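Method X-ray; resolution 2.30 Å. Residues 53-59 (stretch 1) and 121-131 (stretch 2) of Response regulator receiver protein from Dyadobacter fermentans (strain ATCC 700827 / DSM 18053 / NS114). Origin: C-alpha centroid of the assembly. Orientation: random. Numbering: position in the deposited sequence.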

# COMPACT_ATOMS: atom_id res chain seq x y z
N PRO A 53 -8.12 -11.72 9.35
CA PRO A 53 -7.09 -11.68 10.39
C PRO A 53 -5.69 -11.47 9.82
O PRO A 53 -5.51 -11.57 8.60
CB PRO A 53 -7.19 -13.06 11.04
CG PRO A 53 -8.55 -13.54 10.73
CD PRO A 53 -8.88 -12.98 9.38
N ASP A 54 -4.73 -11.18 10.69
CA ASP A 54 -3.33 -11.16 10.31
C ASP A 54 -2.98 -12.48 9.64
O ASP A 54 -3.09 -13.54 10.25
CB ASP A 54 -2.43 -10.93 11.53
CG ASP A 54 -2.55 -9.53 12.08
OD1 ASP A 54 -3.49 -8.81 11.68
OD2 ASP A 54 -1.70 -9.15 12.92
N THR A 55 -2.59 -12.42 8.38
CA THR A 55 -2.39 -13.62 7.59
C THR A 55 -0.97 -13.75 7.07
O THR A 55 -0.42 -12.82 6.47
CB THR A 55 -3.38 -13.67 6.40
OG1 THR A 55 -4.72 -13.67 6.90
CG2 THR A 55 -3.14 -14.91 5.55
N VAL A 56 -0.37 -14.92 7.30
CA VAL A 56 0.94 -15.23 6.75
C VAL A 56 0.78 -16.19 5.57
O VAL A 56 0.10 -17.21 5.68
CB VAL A 56 1.86 -15.86 7.82
CG1 VAL A 56 3.21 -16.21 7.22
CG2 VAL A 56 2.03 -14.91 9.00
N ILE A 57 1.41 -15.87 4.45
CA ILE A 57 1.39 -16.74 3.29
C ILE A 57 2.78 -17.31 3.00
O ILE A 57 3.73 -16.56 2.77
CB ILE A 57 0.87 -16.02 2.04
CG1 ILE A 57 -0.55 -15.50 2.27
CG2 ILE A 57 0.91 -16.95 0.83
CD1 ILE A 57 -1.20 -14.86 1.05
N LEU A 58 2.88 -18.63 3.00
CA LEU A 58 4.12 -19.31 2.66
C LEU A 58 4.04 -19.84 1.24
O LEU A 58 3.28 -20.77 0.95
CB LEU A 58 4.42 -20.44 3.65
CG LEU A 58 4.40 -20.05 5.13
CD1 LEU A 58 4.81 -21.24 5.99
CD2 LEU A 58 5.31 -18.86 5.40
N LEU A 59 4.82 -19.25 0.35
CA LEU A 59 4.75 -19.56 -1.07
C LEU A 59 6.01 -20.28 -1.54
O LEU A 59 7.12 -19.80 -1.33
CB LEU A 59 4.54 -18.28 -1.87
CG LEU A 59 4.55 -18.41 -3.39
CD1 LEU A 59 3.33 -19.18 -3.87
CD2 LEU A 59 4.62 -17.04 -4.03
N LEU A 121 12.82 -19.32 13.86
CA LEU A 121 13.25 -18.25 12.97
C LEU A 121 12.06 -17.45 12.47
O LEU A 121 12.11 -16.23 12.36
CB LEU A 121 14.05 -18.83 11.79
CG LEU A 121 14.73 -17.89 10.80
CD1 LEU A 121 16.00 -18.54 10.27
CD2 LEU A 121 13.81 -17.52 9.64
N LEU A 122 10.97 -18.16 12.18
CA LEU A 122 9.78 -17.52 11.64
C LEU A 122 9.00 -16.79 12.73
O LEU A 122 8.49 -15.69 12.52
CB LEU A 122 8.88 -18.54 10.94
CG LEU A 122 7.76 -17.96 10.07
CD1 LEU A 122 7.68 -18.69 8.75
CD2 LEU A 122 6.43 -18.04 10.78
N ARG A 123 8.92 -17.41 13.91
CA ARG A 123 8.23 -16.82 15.05
C ARG A 123 8.83 -15.47 15.44
O ARG A 123 8.12 -14.52 15.77
CB ARG A 123 8.25 -17.78 16.24
CG ARG A 123 7.89 -17.15 17.58
CD ARG A 123 6.93 -18.03 18.37
NE ARG A 123 7.34 -19.43 18.36
CZ ARG A 123 6.55 -20.44 18.72
NH1 ARG A 123 5.31 -20.20 19.13
NH2 ARG A 123 6.99 -21.68 18.67
N GLU A 124 10.16 -15.38 15.38
CA GLU A 124 10.84 -14.13 15.67
C GLU A 124 10.56 -13.12 14.57
O GLU A 124 10.34 -11.94 14.82
CB GLU A 124 12.34 -14.35 15.83
CG GLU A 124 13.06 -13.22 16.55
CD GLU A 124 12.62 -13.06 18.00
OE1 GLU A 124 12.11 -14.05 18.58
OE2 GLU A 124 12.78 -11.96 18.56
N LEU A 125 10.55 -13.62 13.33
CA LEU A 125 10.31 -12.78 12.17
C LEU A 125 8.88 -12.23 12.16
O LEU A 125 8.63 -11.16 11.61
CB LEU A 125 10.58 -13.58 10.89
CG LEU A 125 10.85 -12.80 9.61
CD1 LEU A 125 11.88 -11.71 9.85
CD2 LEU A 125 11.31 -13.74 8.51
N LEU A 126 7.95 -12.96 12.78
CA LEU A 126 6.57 -12.50 12.86
C LEU A 126 6.43 -11.32 13.83
O LEU A 126 5.51 -10.51 13.69
CB LEU A 126 5.65 -13.64 13.29
CG LEU A 126 5.48 -14.79 12.30
CD1 LEU A 126 4.48 -15.80 12.83
CD2 LEU A 126 5.07 -14.28 10.94
N LYS A 127 7.33 -11.24 14.80
CA LYS A 127 7.34 -10.12 15.74
C LYS A 127 7.61 -8.81 15.00
O LYS A 127 7.07 -7.76 15.34
CB LYS A 127 8.39 -10.32 16.84
CG LYS A 127 8.12 -11.49 17.78
CD LYS A 127 9.08 -11.45 18.97
CE LYS A 127 8.91 -12.65 19.89
NZ LYS A 127 9.38 -13.92 19.26
N ARG A 128 8.46 -8.90 13.97
CA ARG A 128 8.83 -7.73 13.18
C ARG A 128 7.69 -7.25 12.29
O ARG A 128 7.48 -6.04 12.15
CB ARG A 128 10.06 -8.05 12.32
CG ARG A 128 11.39 -7.96 13.05
CD ARG A 128 12.56 -8.33 12.14
NE ARG A 128 12.52 -7.61 10.86
CZ ARG A 128 13.42 -7.76 9.89
NH1 ARG A 128 14.44 -8.59 10.05
NH2 ARG A 128 13.31 -7.07 8.76
N TRP A 129 6.96 -8.18 11.70
CA TRP A 129 6.02 -7.83 10.64
C TRP A 129 4.56 -7.83 11.08
O TRP A 129 3.71 -7.23 10.43
CB TRP A 129 6.22 -8.77 9.45
CG TRP A 129 7.58 -8.62 8.88
CD1 TRP A 129 8.64 -9.46 9.04
CD2 TRP A 129 8.05 -7.53 8.08
NE1 TRP A 129 9.74 -8.97 8.38
CE2 TRP A 129 9.40 -7.79 7.78
CE3 TRP A 129 7.45 -6.37 7.58
CZ2 TRP A 129 10.17 -6.92 7.00
CZ3 TRP A 129 8.22 -5.51 6.80
CH2 TRP A 129 9.56 -5.79 6.52
N PHE A 130 4.29 -8.49 12.21
CA PHE A 130 2.98 -8.39 12.85
C PHE A 130 3.17 -8.00 14.32
O PHE A 130 3.05 -8.84 15.20
CB PHE A 130 2.21 -9.70 12.74
CG PHE A 130 1.48 -9.87 11.44
CD1 PHE A 130 0.81 -8.80 10.86
CD2 PHE A 130 1.47 -11.09 10.78
CE1 PHE A 130 0.13 -8.95 9.66
CE2 PHE A 130 0.80 -11.25 9.58
CZ PHE A 130 0.12 -10.18 9.02
N PRO A 131 3.48 -6.71 14.56
CA PRO A 131 3.92 -6.21 15.87
C PRO A 131 2.85 -6.23 16.97
O PRO A 131 1.85 -6.93 16.85
CB PRO A 131 4.34 -4.77 15.56
CG PRO A 131 3.54 -4.39 14.37
CD PRO A 131 3.45 -5.65 13.55

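A β-strand running through Leu59 lies against the last turns of a helix that ends at Trp129, and no hydrogen bond crosses between them; packing, mostly of side chains, joins the two, with a total of 282 Å² buried; the backbone also takes part where Thr55 N lies 3.6 Å from Phe130 CZ. In the helix, Leu126 N donates to Leu122 O at 2.8 Å and Phe130 N to Leu126 O at 2.8 Å, so Phe130 stays tied to the last turn even as its own phi/psi leaves the helical region.

The apolar contacts follow two periodicities. Alternate strand residues Val56 and Leu58 meet helix residues spaced by four: Val56 CG2 sits 3.7 Å from Leu126 CD2, and Leu58 CD2 lies 4.1 Å from Leu122 CD1. Leu58 starts out sideways, but the end of its side chain comes nearer the helix.

Phe130 has the largest area covered by the other stretch, 85 Å². Val56 CG2 approaches the edge of its ring, 3.9 Å from CE2 of Phe130, while Asp54 lies over one face. There Asp54 CB stands 3.6 Å from the centroid of the Phe130 ring, 9° off the normal, a CH-π contact that lets an acidic residue pack on an aromatic through its methylene. Its carboxylate remains close, with Asp54 OD2 3.3 Å from Phe130 CD1.

Thr55 points away, and its OG1 donates to Pro53 O at 2.8 Å.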